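Local coordinates for protein sensor histidine kinase (Rhodopseudomonas palustris, PDB 3VA9) that probably senses a signal through this CHASE3-type four-helix sensor domain and relays it to a kinase that uses ATP to phosphorylate a protein histidine, at residues 22-27 with 127-132; 92-97 with 114-119; 66-71 with 76-81. All coordinates share one frame; numbering follows the deposited sequence.

Contact 1: 22-27 with 127-132; sequences LAISAI and TSLSVL
The core of the four-helix bundle is closed here by its first and last helices, with Ile-24 and Ile-27 of helix 18-44 facing Leu-129 and Leu-132 of helix 121-142. The two segments are almost exactly antiparallel, at 175°, with their axes 10.3 Å apart. On each helix the touching side chains are three residues apart, which brings them out on one face.

Ile-24 and Leu-129 carry most of the contact, and the two branches of Ile-24 have separate jobs. Its chi1 of -71° sets CG1 beside the backbone N and leaves the CG2 methyl anti to it; CG2 lies 3.9 Å from CD2 of Leu-129. The other branch runs out extended through CG1, so that CD1 comes within 3.8 Å of CB of Leu-132 and rests against the root of that side chain, close to its backbone. The side chains of Ile-24 and Leu-129 lie alongside each other, pointing opposite ways, and each reaches the other's main chain: CG2 of Ile-24 is 4.0 Å from O of Leu-129, while CD2 of Leu-129 is 3.9 Å from O of Ile-24. The same CD2 methyl also meets CG2 of Ile-27 at 4.0 Å, so one leucine branch touches both isoleucines.

Other helices flank the pair. Leu-84 and His-80 of helix 75-101 pack on Leu-129 and Leu-132 respectively, while Ile-27 lies against Leu-60, Leu-64 and Leu-67 of helix 47-70. Arg-63 hydrogen-bonds to O of Ala-26, tying helix 47-70 to the first helix at this level.

No hydrogen bond spans the two segments, and all four touching residues are buried. The grip is purely van der Waals and hydrophobic, at normal carbon-carbon distances, so between these segments the fit of branched side chains probably governs how they sit.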
ATOM      1  N   LEU A  22      -3.812  -8.586 -12.149  1.00 73.87           N
ATOM      2  CA  LEU A  22      -4.885  -7.658 -11.820  1.00 71.38           C
ATOM      3  C   LEU A  22      -4.801  -7.317 -10.345  1.00 67.41           C
ATOM      4  O   LEU A  22      -4.813  -6.145  -9.960  1.00 67.42           O
ATOM      5  CB  LEU A  22      -6.247  -8.287 -12.114  1.00 80.40           C
ATOM      6  CG  LEU A  22      -6.638  -8.451 -13.582  1.00 86.62           C
ATOM      7  CD1 LEU A  22      -7.960  -9.210 -13.707  1.00 86.93           C
ATOM      8  CD2 LEU A  22      -6.719  -7.091 -14.262  1.00 82.87           C
ATOM      9  N   ALA A  23      -4.709  -8.360  -9.523  1.00 60.36           N
ATOM     10  CA  ALA A  23      -4.659  -8.212  -8.073  1.00 56.54           C
ATOM     11  C   ALA A  23      -3.472  -7.359  -7.618  1.00 45.77           C
ATOM     12  O   ALA A  23      -3.581  -6.597  -6.666  1.00 43.68           O
ATOM     13  CB  ALA A  23      -4.626  -9.583  -7.403  1.00 62.87           C
ATOM     14  N   ILE A  24      -2.342  -7.498  -8.306  1.00 45.93           N
ATOM     15  CA  ILE A  24      -1.129  -6.754  -7.975  1.00 51.24           C
ATOM     16  C   ILE A  24      -1.284  -5.269  -8.289  1.00 54.04           C
ATOM     17  O   ILE A  24      -0.809  -4.410  -7.548  1.00 54.65           O
ATOM     18  CB  ILE A  24       0.087  -7.316  -8.738  1.00 49.86           C
ATOM     19  CG1 ILE A  24       0.477  -8.685  -8.178  1.00 50.50           C
ATOM     20  CG2 ILE A  24       1.264  -6.360  -8.661  1.00 48.41           C
ATOM     21  CD1 ILE A  24       1.546  -9.376  -8.980  1.00 57.09           C
ATOM     22  N   SER A  25      -1.955  -4.978  -9.398  1.00 51.85           N
ATOM     23  CA  SER A  25      -2.196  -3.608  -9.821  1.00 53.10           C
ATOM     24  C   SER A  25      -3.217  -2.935  -8.913  1.00 48.57           C
ATOM     25  O   SER A  25      -3.140  -1.740  -8.649  1.00 56.39           O
ATOM     26  CB  SER A  25      -2.684  -3.592 -11.271  1.00 60.17           C
ATOM     27  OG  SER A  25      -3.507  -2.470 -11.514  1.00 70.06           O
ATOM     28  N   ALA A  26      -4.177  -3.716  -8.435  1.00 44.64           N
ATOM     29  CA  ALA A  26      -5.182  -3.217  -7.515  1.00 40.75           C
ATOM     30  C   ALA A  26      -4.573  -2.878  -6.153  1.00 45.80           C
ATOM     31  O   ALA A  26      -5.095  -2.036  -5.417  1.00 49.56           O
ATOM     32  CB  ALA A  26      -6.314  -4.230  -7.371  1.00 37.87           C
ATOM     33  N   ILE A  27      -3.464  -3.529  -5.819  1.00 49.18           N
ATOM     34  CA  ILE A  27      -2.765  -3.244  -4.565  1.00 45.55           C
ATOM     35  C   ILE A  27      -1.984  -1.930  -4.636  1.00 34.33           C
ATOM     36  O   ILE A  27      -2.025  -1.117  -3.715  1.00 33.02           O
ATOM     37  CB  ILE A  27      -1.845  -4.412  -4.155  1.00 43.34           C
ATOM     38  CG1 ILE A  27      -2.699  -5.572  -3.640  1.00 43.34           C
ATOM     39  CG2 ILE A  27      -0.848  -3.968  -3.091  1.00 37.86           C
ATOM     40  CD1 ILE A  27      -1.946  -6.848  -3.469  1.00 47.89           C
ATOM     41  N   THR A 127       9.010  -1.178  -5.938  1.00 39.72           N
ATOM     42  CA  THR A 127       9.993  -2.211  -6.235  1.00 51.89           C
ATOM     43  C   THR A 127       9.452  -3.596  -5.863  1.00 55.55           C
ATOM     44  O   THR A 127       9.600  -4.565  -6.618  1.00 53.95           O
ATOM     45  CB  THR A 127      11.296  -1.955  -5.453  1.00 56.99           C
ATOM     46  OG1 THR A 127      11.808  -0.660  -5.791  1.00 61.06           O
ATOM     47  CG2 THR A 127      12.346  -3.025  -5.758  1.00 52.65           C
ATOM     48  N   SER A 128       8.832  -3.677  -4.689  1.00 48.76           N
ATOM     49  CA  SER A 128       8.258  -4.921  -4.192  1.00 41.19           C
ATOM     50  C   SER A 128       7.158  -5.438  -5.121  1.00 45.13           C
ATOM     51  O   SER A 128       7.077  -6.636  -5.401  1.00 49.75           O
ATOM     52  CB  SER A 128       7.700  -4.712  -2.787  1.00 45.50           C
ATOM     53  OG  SER A 128       7.363  -5.943  -2.187  1.00 51.13           O
ATOM     54  N   LEU A 129       6.315  -4.531  -5.602  1.00 44.59           N
ATOM     55  CA  LEU A 129       5.246  -4.907  -6.521  1.00 46.92           C
ATOM     56  C   LEU A 129       5.787  -5.355  -7.888  1.00 55.66           C
ATOM     57  O   LEU A 129       5.245  -6.273  -8.501  1.00 54.12           O
ATOM     58  CB  LEU A 129       4.220  -3.776  -6.655  1.00 43.46           C
ATOM     59  CG  LEU A 129       3.306  -3.594  -5.435  1.00 33.98           C
ATOM     60  CD1 LEU A 129       2.539  -2.303  -5.527  1.00 35.46           C
ATOM     61  CD2 LEU A 129       2.352  -4.775  -5.288  1.00 33.78           C
ATOM     62  N   SER A 130       6.866  -4.727  -8.350  1.00 60.50           N
ATOM     63  CA  SER A 130       7.490  -5.118  -9.612  1.00 66.61           C
ATOM     64  C   SER A 130       8.037  -6.539  -9.548  1.00 66.54           C
ATOM     65  O   SER A 130       7.854  -7.322 -10.481  1.00 65.50           O
ATOM     66  CB  SER A 130       8.609  -4.150 -10.001  1.00 69.37           C
ATOM     67  OG  SER A 130       8.086  -2.877 -10.338  1.00 73.23           O
ATOM     68  N   VAL A 131       8.714  -6.866  -8.451  1.00 67.24           N
ATOM     69  CA  VAL A 131       9.251  -8.208  -8.259  1.00 70.25           C
ATOM     70  C   VAL A 131       8.155  -9.259  -8.418  1.00 69.97           C
ATOM     71  O   VAL A 131       8.350 -10.274  -9.089  1.00 74.04           O
ATOM     72  CB  VAL A 131       9.915  -8.366  -6.878  1.00 71.96           C
ATOM     73  CG1 VAL A 131      10.147  -9.832  -6.569  1.00 74.62           C
ATOM     74  CG2 VAL A 131      11.219  -7.588  -6.822  1.00 73.28           C
ATOM     75  N   LEU A 132       7.004  -9.005  -7.799  1.00 56.48           N
ATOM     76  CA  LEU A 132       5.854  -9.892  -7.932  1.00 53.50           C
ATOM     77  C   LEU A 132       5.341  -9.959  -9.378  1.00 58.04           C
ATOM     78  O   LEU A 132       5.068 -11.044  -9.902  1.00 55.00           O
ATOM     79  CB  LEU A 132       4.730  -9.450  -6.995  1.00 52.84           C
ATOM     80  CG  LEU A 132       4.868  -9.857  -5.527  1.00 50.51           C
ATOM     81  CD1 LEU A 132       3.890  -9.092  -4.652  1.00 49.78           C
ATOM     82  CD2 LEU A 132       4.678 -11.363  -5.364  1.00 44.84           C
TER

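Contact 2: 92-97 with 114-119; sequences MAQLGR and EQARVD
Segments 92-97 and 114-119 run in roughly opposite directions, coming nearest where CA of Gln-94 lies 6.5 Å from CA of Ala-116. Gln-94 spans the gap. With CG anti to its own carbonyl carbon (chi1 -66°) and the chain extended beyond, it delivers a flat amide beneath the methyl of Ala-116, whose CB sits over the amide face 3.5 Å from CD.

Both polar atoms of the amide are engaged. NE2 gives a weak, bent hydrogen bond to O of Ala-116 (3.3 Å, 138° at the hydrogen) and lies 3.0 Å from OD2 of Asp-119, the amide and carboxylate planes being 52° apart. OE1 accepts from Arg-91 and from a water at 3.0 Å; that water also donates to O of Ala-116 at 2.6 Å. The carbonyl of Ala-116 thus gathers the amide and the water, along with a weak bond from N of Asp-119, while Arg-91 helps fix which way round the amide lies.

This is a polar bridge within a helical hairpin: helix 106-116 folds back along helix 75-101 and begins the fourth arm of the antiparallel four-helix bundle, which helix 121-142 continues.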
ATOM      1  N   MET A  92       1.389   1.996   5.963  1.00 24.70           N
ATOM      2  CA  MET A  92       0.084   2.298   6.557  1.00 31.68           C
ATOM      3  C   MET A  92       0.182   2.855   7.978  1.00 29.89           C
ATOM      4  O   MET A  92      -0.585   3.728   8.355  1.00 31.53           O
ATOM      5  CB  MET A  92      -0.838   1.073   6.530  1.00 28.98           C
ATOM      6  CG  MET A  92      -1.265   0.653   5.117  1.00 29.34           C
ATOM      7  SD  MET A  92      -2.079   1.961   4.157  1.00 42.84           S
ATOM      8  CE  MET A  92      -0.832   2.297   2.915  1.00 37.87           C
ATOM      9  N   ALA A  93       1.131   2.357   8.766  1.00 26.45           N
ATOM     10  CA  ALA A  93       1.325   2.876  10.117  1.00 24.42           C
ATOM     11  C   ALA A  93       1.818   4.312  10.058  1.00 24.73           C
ATOM     12  O   ALA A  93       1.460   5.128  10.895  1.00 27.95           O
ATOM     13  CB  ALA A  93       2.301   2.003  10.914  1.00 28.60           C
ATOM     14  N   GLN A  94       2.645   4.623   9.064  1.00 26.98           N
ATOM     15  CA  GLN A  94       3.080   6.005   8.851  1.00 35.29           C
ATOM     16  C   GLN A  94       1.912   6.959   8.532  1.00 26.57           C
ATOM     17  O   GLN A  94       1.740   7.976   9.194  1.00 29.64           O
ATOM     18  CB  GLN A  94       4.144   6.084   7.743  1.00 31.19           C
ATOM     19  CG  GLN A  94       5.455   5.402   8.082  1.00 28.85           C
ATOM     20  CD  GLN A  94       6.555   5.760   7.091  1.00 32.92           C
ATOM     21  OE1 GLN A  94       6.306   5.916   5.895  1.00 27.47           O
ATOM     22  NE2 GLN A  94       7.774   5.898   7.590  1.00 28.04           N
ATOM     23  N   LEU A  95       1.138   6.631   7.499  1.00 27.84           N
ATOM     24  CA  LEU A  95      -0.020   7.431   7.084  1.00 28.45           C
ATOM     25  C   LEU A  95      -1.065   7.583   8.194  1.00 30.00           C
ATOM     26  O   LEU A  95      -1.603   8.670   8.410  1.00 27.54           O
ATOM     27  CB  LEU A  95      -0.689   6.788   5.864  1.00 28.25           C
ATOM     28  CG  LEU A  95       0.149   6.598   4.601  1.00 24.30           C
ATOM     29  CD1 LEU A  95      -0.688   5.961   3.488  1.00 21.77           C
ATOM     30  CD2 LEU A  95       0.761   7.937   4.134  1.00 22.83           C
ATOM     31  N   GLY A  96      -1.346   6.482   8.888  1.00 29.11           N
ATOM     32  CA  GLY A  96      -2.328   6.471   9.965  1.00 19.72           C
ATOM     33  C   GLY A  96      -1.946   7.416  11.089  1.00 30.82           C
ATOM     34  O   GLY A  96      -2.809   8.018  11.726  1.00 34.15           O
ATOM     35  N   ARG A  97      -0.648   7.557  11.335  1.00 31.48           N
ATOM     36  CA  ARG A  97      -0.172   8.466  12.379  1.00 29.46           C
ATOM     37  C   ARG A  97      -0.388   9.919  11.947  1.00 32.91           C
ATOM     38  O   ARG A  97      -0.800  10.759  12.743  1.00 43.76           O
ATOM     39  CB  ARG A  97       1.307   8.196  12.685  1.00 27.35           C
ATOM     40  CG  ARG A  97       1.959   9.126  13.711  1.00 41.50           C
ATOM     41  CD  ARG A  97       1.223   9.131  15.056  1.00 47.02           C
ATOM     42  NE  ARG A  97       0.705   7.816  15.420  1.00 37.85           N
ATOM     43  CZ  ARG A  97      -0.315   7.625  16.256  1.00 46.81           C
ATOM     44  NH1 ARG A  97      -0.914   8.666  16.815  1.00 44.51           N
ATOM     45  NH2 ARG A  97      -0.741   6.395  16.530  1.00 50.29           N
ATOM     46  N   GLU A 114       6.929  14.453   6.772  1.00 34.09           N
ATOM     47  CA  GLU A 114       8.270  14.655   6.227  1.00 39.38           C
ATOM     48  C   GLU A 114       9.326  13.707   6.830  1.00 38.40           C
ATOM     49  O   GLU A 114      10.176  13.190   6.106  1.00 42.88           O
ATOM     50  CB  GLU A 114       8.666  16.128   6.314  1.00 38.23           C
ATOM     51  CG  GLU A 114       7.794  16.993   5.395  1.00 48.91           C
ATOM     52  CD  GLU A 114       8.055  18.487   5.521  1.00 57.86           C
ATOM     53  OE1 GLU A 114       8.994  18.877   6.246  1.00 63.36           O
ATOM     54  OE2 GLU A 114       7.310  19.273   4.894  1.00 56.50           O
ATOM     55  N   GLN A 115       9.247  13.455   8.134  1.00 33.41           N
ATOM     56  CA  GLN A 115      10.101  12.445   8.775  1.00 44.74           C
ATOM     57  C   GLN A 115       9.917  11.056   8.161  1.00 42.27           C
ATOM     58  O   GLN A 115      10.883  10.317   7.988  1.00 38.99           O
ATOM     59  CB  GLN A 115       9.823  12.356  10.279  1.00 44.83           C
ATOM     60  CG  GLN A 115      10.146  13.614  11.055  1.00 62.04           C
ATOM     61  CD  GLN A 115      11.634  13.810  11.257  1.00 74.13           C
ATOM     62  OE1 GLN A 115      12.446  13.009  10.792  1.00 79.71           O
ATOM     63  NE2 GLN A 115      11.999  14.878  11.961  1.00 72.36           N
ATOM     64  N   ALA A 116       8.670  10.708   7.843  1.00 36.59           N
ATOM     65  CA  ALA A 116       8.347   9.406   7.258  1.00 36.14           C
ATOM     66  C   ALA A 116       9.021   9.193   5.902  1.00 38.80           C
ATOM     67  O   ALA A 116       9.232   8.052   5.482  1.00 34.87           O
ATOM     68  CB  ALA A 116       6.820   9.227   7.138  1.00 27.05           C
ATOM     69  N   ARG A 117       9.359  10.298   5.238  1.00 42.98           N
ATOM     70  CA  ARG A 117       9.978  10.281   3.906  1.00 52.71           C
ATOM     71  C   ARG A 117      11.312   9.549   3.849  1.00 43.18           C
ATOM     72  O   ARG A 117      11.646   8.961   2.833  1.00 41.32           O
ATOM     73  CB  ARG A 117      10.202  11.705   3.379  1.00 55.70           C
ATOM     74  CG  ARG A 117       8.948  12.520   3.132  1.00 63.09           C
ATOM     75  CD  ARG A 117       9.304  13.965   2.745  1.00 69.34           C
ATOM     76  NE  ARG A 117       9.854  14.050   1.396  1.00 71.14           N
ATOM     77  CZ  ARG A 117      10.956  14.718   1.069  1.00 72.18           C
ATOM     78  NH1 ARG A 117      11.642  15.374   1.996  1.00 72.30           N
ATOM     79  NH2 ARG A 117      11.373  14.729  -0.190  1.00 68.52           N
ATOM     80  N   VAL A 118      12.076   9.596   4.934  1.00 44.98           N
ATOM     81  CA  VAL A 118      13.434   9.062   4.922  1.00 45.27           C
ATOM     82  C   VAL A 118      13.466   7.548   4.746  1.00 49.30           C
ATOM     83  O   VAL A 118      14.507   6.974   4.429  1.00 52.85           O
ATOM     84  CB  VAL A 118      14.225   9.456   6.200  1.00 49.72           C
ATOM     85  CG1 VAL A 118      14.059  10.945   6.488  1.00 50.93           C
ATOM     86  CG2 VAL A 118      13.782   8.624   7.399  1.00 50.21           C
ATOM     87  N   ASP A 119      12.324   6.899   4.951  1.00 46.57           N
ATOM     88  CA  ASP A 119      12.266   5.445   4.866  1.00 35.09           C
ATOM     89  C   ASP A 119      12.015   4.962   3.440  1.00 36.45           C
ATOM     90  O   ASP A 119      12.254   3.797   3.129  1.00 42.83           O
ATOM     91  CB  ASP A 119      11.212   4.892   5.830  1.00 38.79           C
ATOM     92  CG  ASP A 119      11.511   5.243   7.276  1.00 51.06           C
ATOM     93  OD1 ASP A 119      12.523   4.742   7.812  1.00 58.94           O
ATOM     94  OD2 ASP A 119      10.741   6.027   7.869  1.00 49.09           O
TER
HETATM   95  O   HOH W   1       8.471   6.219   3.877  1.00 30.11           O

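Contact 3: 66-71 with 76-81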
ATOM      1  N   GLY A  66      -6.307 -11.647  -0.226  1.00 47.95           N
ATOM      2  CA  GLY A  66      -6.744 -12.403  -1.387  1.00 52.99           C
ATOM      3  C   GLY A  66      -5.648 -12.751  -2.376  1.00 59.40           C
ATOM      4  O   GLY A  66      -5.657 -13.827  -2.968  1.00 61.15           O
ATOM      5  N   LEU A  67      -4.710 -11.833  -2.579  1.00 64.14           N
ATOM      6  CA  LEU A  67      -3.565 -12.109  -3.430  1.00 58.06           C
ATOM      7  C   LEU A  67      -2.819 -13.285  -2.835  1.00 61.26           C
ATOM      8  O   LEU A  67      -2.362 -14.179  -3.548  1.00 60.20           O
ATOM      9  CB  LEU A  67      -2.643 -10.893  -3.491  1.00 59.42           C
ATOM     10  CG  LEU A  67      -1.289 -11.084  -4.173  1.00 53.48           C
ATOM     11  CD1 LEU A  67      -1.466 -11.354  -5.662  1.00 55.28           C
ATOM     12  CD2 LEU A  67      -0.407  -9.866  -3.942  1.00 55.14           C
ATOM     13  N   ARG A  68      -2.713 -13.280  -1.511  1.00 62.26           N
ATOM     14  CA  ARG A  68      -2.012 -14.332  -0.792  1.00 63.00           C
ATOM     15  C   ARG A  68      -2.683 -15.682  -1.016  1.00 69.34           C
ATOM     16  O   ARG A  68      -2.029 -16.725  -0.992  1.00 68.88           O
ATOM     17  CB  ARG A  68      -1.946 -14.012   0.701  1.00 51.90           C
ATOM     18  CG  ARG A  68      -1.326 -15.126   1.531  1.00 57.53           C
ATOM     19  CD  ARG A  68      -1.288 -14.785   3.008  1.00 65.19           C
ATOM     20  NE  ARG A  68      -0.630 -15.836   3.783  1.00 75.29           N
ATOM     21  CZ  ARG A  68       0.681 -15.903   3.997  1.00 66.73           C
ATOM     22  NH1 ARG A  68       1.482 -14.977   3.492  1.00 67.98           N
ATOM     23  NH2 ARG A  68       1.190 -16.898   4.711  1.00 54.57           N
ATOM     24  N   ALA A  69      -3.993 -15.652  -1.237  1.00 73.53           N
ATOM     25  CA  ALA A  69      -4.749 -16.871  -1.497  1.00 85.99           C
ATOM     26  C   ALA A  69      -4.511 -17.388  -2.917  1.00 83.39           C
ATOM     27  O   ALA A  69      -4.606 -18.584  -3.170  1.00 92.05           O
ATOM     28  CB  ALA A  69      -6.235 -16.642  -1.247  1.00 89.30           C
ATOM     29  N   VAL A  70      -4.202 -16.480  -3.837  1.00 81.54           N
ATOM     30  CA  VAL A  70      -3.913 -16.846  -5.221  1.00 76.48           C
ATOM     31  C   VAL A  70      -2.525 -17.467  -5.327  1.00 85.99           C
ATOM     32  O   VAL A  70      -2.287 -18.348  -6.153  1.00 93.93           O
ATOM     33  CB  VAL A  70      -3.985 -15.618  -6.156  1.00 61.98           C
ATOM     34  CG1 VAL A  70      -3.562 -15.985  -7.576  1.00 52.99           C
ATOM     35  CG2 VAL A  70      -5.381 -15.026  -6.145  1.00 65.88           C
ATOM     36  N   LEU A  71      -1.615 -17.012  -4.472  1.00 85.25           N
ATOM     37  CA  LEU A  71      -0.221 -17.439  -4.544  1.00 90.12           C
ATOM     38  C   LEU A  71       0.083 -18.541  -3.537  1.00 90.41           C
ATOM     39  O   LEU A  71       1.243 -18.848  -3.276  1.00 94.01           O
ATOM     40  CB  LEU A  71       0.709 -16.243  -4.314  1.00 90.03           C
ATOM     41  CG  LEU A  71       0.402 -14.974  -5.117  1.00 87.33           C
ATOM     42  CD1 LEU A  71       1.303 -13.826  -4.676  1.00 86.61           C
ATOM     43  CD2 LEU A  71       0.515 -15.221  -6.623  1.00 80.39           C
ATOM     44  N   GLU A  76       8.009 -19.079  -3.408  1.00 75.98           N
ATOM     45  CA  GLU A  76       8.792 -17.900  -3.773  1.00 78.02           C
ATOM     46  C   GLU A  76       7.913 -16.658  -3.860  1.00 69.79           C
ATOM     47  O   GLU A  76       8.344 -15.557  -3.513  1.00 65.14           O
ATOM     48  CB  GLU A  76       9.526 -18.112  -5.100  1.00 88.39           C
ATOM     49  CG  GLU A  76      10.526 -19.255  -5.080  1.00 99.63           C
ATOM     50  CD  GLU A  76       9.854 -20.616  -5.036  1.00108.74           C
ATOM     51  OE1 GLU A  76       8.801 -20.787  -5.689  1.00107.59           O
ATOM     52  OE2 GLU A  76      10.383 -21.516  -4.348  1.00113.83           O
ATOM     53  N   GLN A  77       6.683 -16.842  -4.329  1.00 65.18           N
ATOM     54  CA  GLN A  77       5.717 -15.752  -4.394  1.00 63.24           C
ATOM     55  C   GLN A  77       5.156 -15.404  -3.017  1.00 57.15           C
ATOM     56  O   GLN A  77       4.995 -14.232  -2.687  1.00 57.95           O
ATOM     57  CB  GLN A  77       4.580 -16.090  -5.361  1.00 61.92           C
ATOM     58  CG  GLN A  77       4.972 -16.006  -6.823  1.00 65.19           C
ATOM     59  CD  GLN A  77       5.369 -14.606  -7.242  1.00 63.05           C
ATOM     60  OE1 GLN A  77       6.315 -14.029  -6.709  1.00 63.51           O
ATOM     61  NE2 GLN A  77       4.645 -14.054  -8.206  1.00 64.67           N
ATOM     62  N   ILE A  78       4.852 -16.429  -2.226  1.00 60.65           N
ATOM     63  CA  ILE A  78       4.379 -16.235  -0.862  1.00 65.46           C
ATOM     64  C   ILE A  78       5.389 -15.414  -0.069  1.00 60.04           C
ATOM     65  O   ILE A  78       5.011 -14.530   0.701  1.00 54.94           O
ATOM     66  CB  ILE A  78       4.118 -17.584  -0.147  1.00 75.16           C
ATOM     67  CG1 ILE A  78       2.869 -18.260  -0.720  1.00 80.58           C
ATOM     68  CG2 ILE A  78       3.954 -17.384   1.358  1.00 68.76           C
ATOM     69  CD1 ILE A  78       1.590 -17.461  -0.527  1.00 78.36           C
ATOM     70  N   ALA A  79       6.672 -15.705  -0.268  1.00 55.92           N
ATOM     71  CA  ALA A  79       7.736 -14.958   0.397  1.00 46.88           C
ATOM     72  C   ALA A  79       7.744 -13.503  -0.070  1.00 44.39           C
ATOM     73  O   ALA A  79       7.873 -12.585   0.736  1.00 44.79           O
ATOM     74  CB  ALA A  79       9.087 -15.607   0.145  1.00 43.59           C
ATOM     75  N   HIS A  80       7.596 -13.297  -1.375  1.00 41.87           N
ATOM     76  CA  HIS A  80       7.553 -11.946  -1.934  1.00 46.29           C
ATOM     77  C   HIS A  80       6.336 -11.166  -1.446  1.00 43.15           C
ATOM     78  O   HIS A  80       6.409  -9.955  -1.248  1.00 49.22           O
ATOM     79  CB  HIS A  80       7.577 -11.969  -3.468  1.00 48.53           C
ATOM     80  CG  HIS A  80       8.888 -12.405  -4.048  1.00 67.05           C
ATOM     81  ND1 HIS A  80      10.100 -11.910  -3.612  1.00 70.64           N
ATOM     82  CD2 HIS A  80       9.175 -13.277  -5.045  1.00 71.23           C
ATOM     83  CE1 HIS A  80      11.076 -12.469  -4.305  1.00 73.04           C
ATOM     84  NE2 HIS A  80      10.544 -13.300  -5.180  1.00 75.56           N
ATOM     85  N   ILE A  81       5.216 -11.854  -1.263  1.00 41.49           N
ATOM     86  CA  ILE A  81       4.028 -11.200  -0.750  1.00 42.92           C
ATOM     87  C   ILE A  81       4.208 -10.878   0.739  1.00 40.92           C
ATOM     88  O   ILE A  81       3.833  -9.795   1.199  1.00 35.77           O
ATOM     89  CB  ILE A  81       2.746 -12.019  -1.016  1.00 53.34           C
ATOM     90  CG1 ILE A  81       1.537 -11.089  -1.111  1.00 70.21           C
ATOM     91  CG2 ILE A  81       2.523 -13.054   0.057  1.00 53.05           C
ATOM     92  CD1 ILE A  81       0.222 -11.818  -1.138  1.00 81.85           C
TER
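Apolar packing between Leu-67, Leu-71 and Ile-81 forms the inner side of this contact, where segments 66-71 and 76-81 meet at 165° with their axes 9.9 Å apart. The CD1 methyl of Ile-81 is the chief probe. CG1 stands anti to the backbone N (chi1 -152°) and the chain continues extended, driving CD1 deep against the opposite helix. It lies 3.5 Å from CG of Leu-67, tighter than usual for two carbons, and 4.2 Å from CD1 of Leu-71. Nearer the turn, Leu-71 and Gln-77 meet at the base of their side chains, CB to CB at 4.0 Å.

A second group of contacts sets side chains against main chain. CD1 of Ile-81 presses on the backbone of Arg-68, 3.3 Å from its N. Ile-78, bent at chi2 (-62°), lays both CG1 and CD1 against O of Leu-71, each 3.1 Å away. Leu-71 is where the chain departs from helical geometry, so this isoleucine packs against the very end of the helix.

The outer side is charged but not bonded across the segments. Arg-68 stretches out straight and crosses both isoleucines at about a right angle, NH1 standing 4.1 Å from CG2 of Ile-78 and equally far from CG2 of Ile-81. What holds that guanidinium is a salt bridge from NH1 to Asp-82, one residue beyond the segment.

The contact belongs to the hairpin of helices 47-70 and 75-101, just beside their connecting turn. Leu-67 goes on to touch Ala-23 of helix 18-44, while Gln-77 turns its NE2 to Glu-136 and, more weakly, to O of Leu-132, so helices 18-44 and 121-142 together cover the inner face of the hairpin.

Overall arrangement
From the N terminus, helix 18-44 opens the longest loop, which closes only when helix 121-142 returns at contact 1, 100 residues later. Both other contacts fall within it, one after the other. Contact 3 closes first, across the short turn between helices 47-70 and 75-101; contact 2 then ties the far part of helix 75-101 to helix 106-116. None cross. Contacts 1 and 3 touch, their centres about 11 Å apart, and together join all four long helices at one end of the bundle. Contact 2 lies on the opposite side of the chain's centre, its own centre about 21 Å from that of contact 1 and 25 Å from that of contact 3.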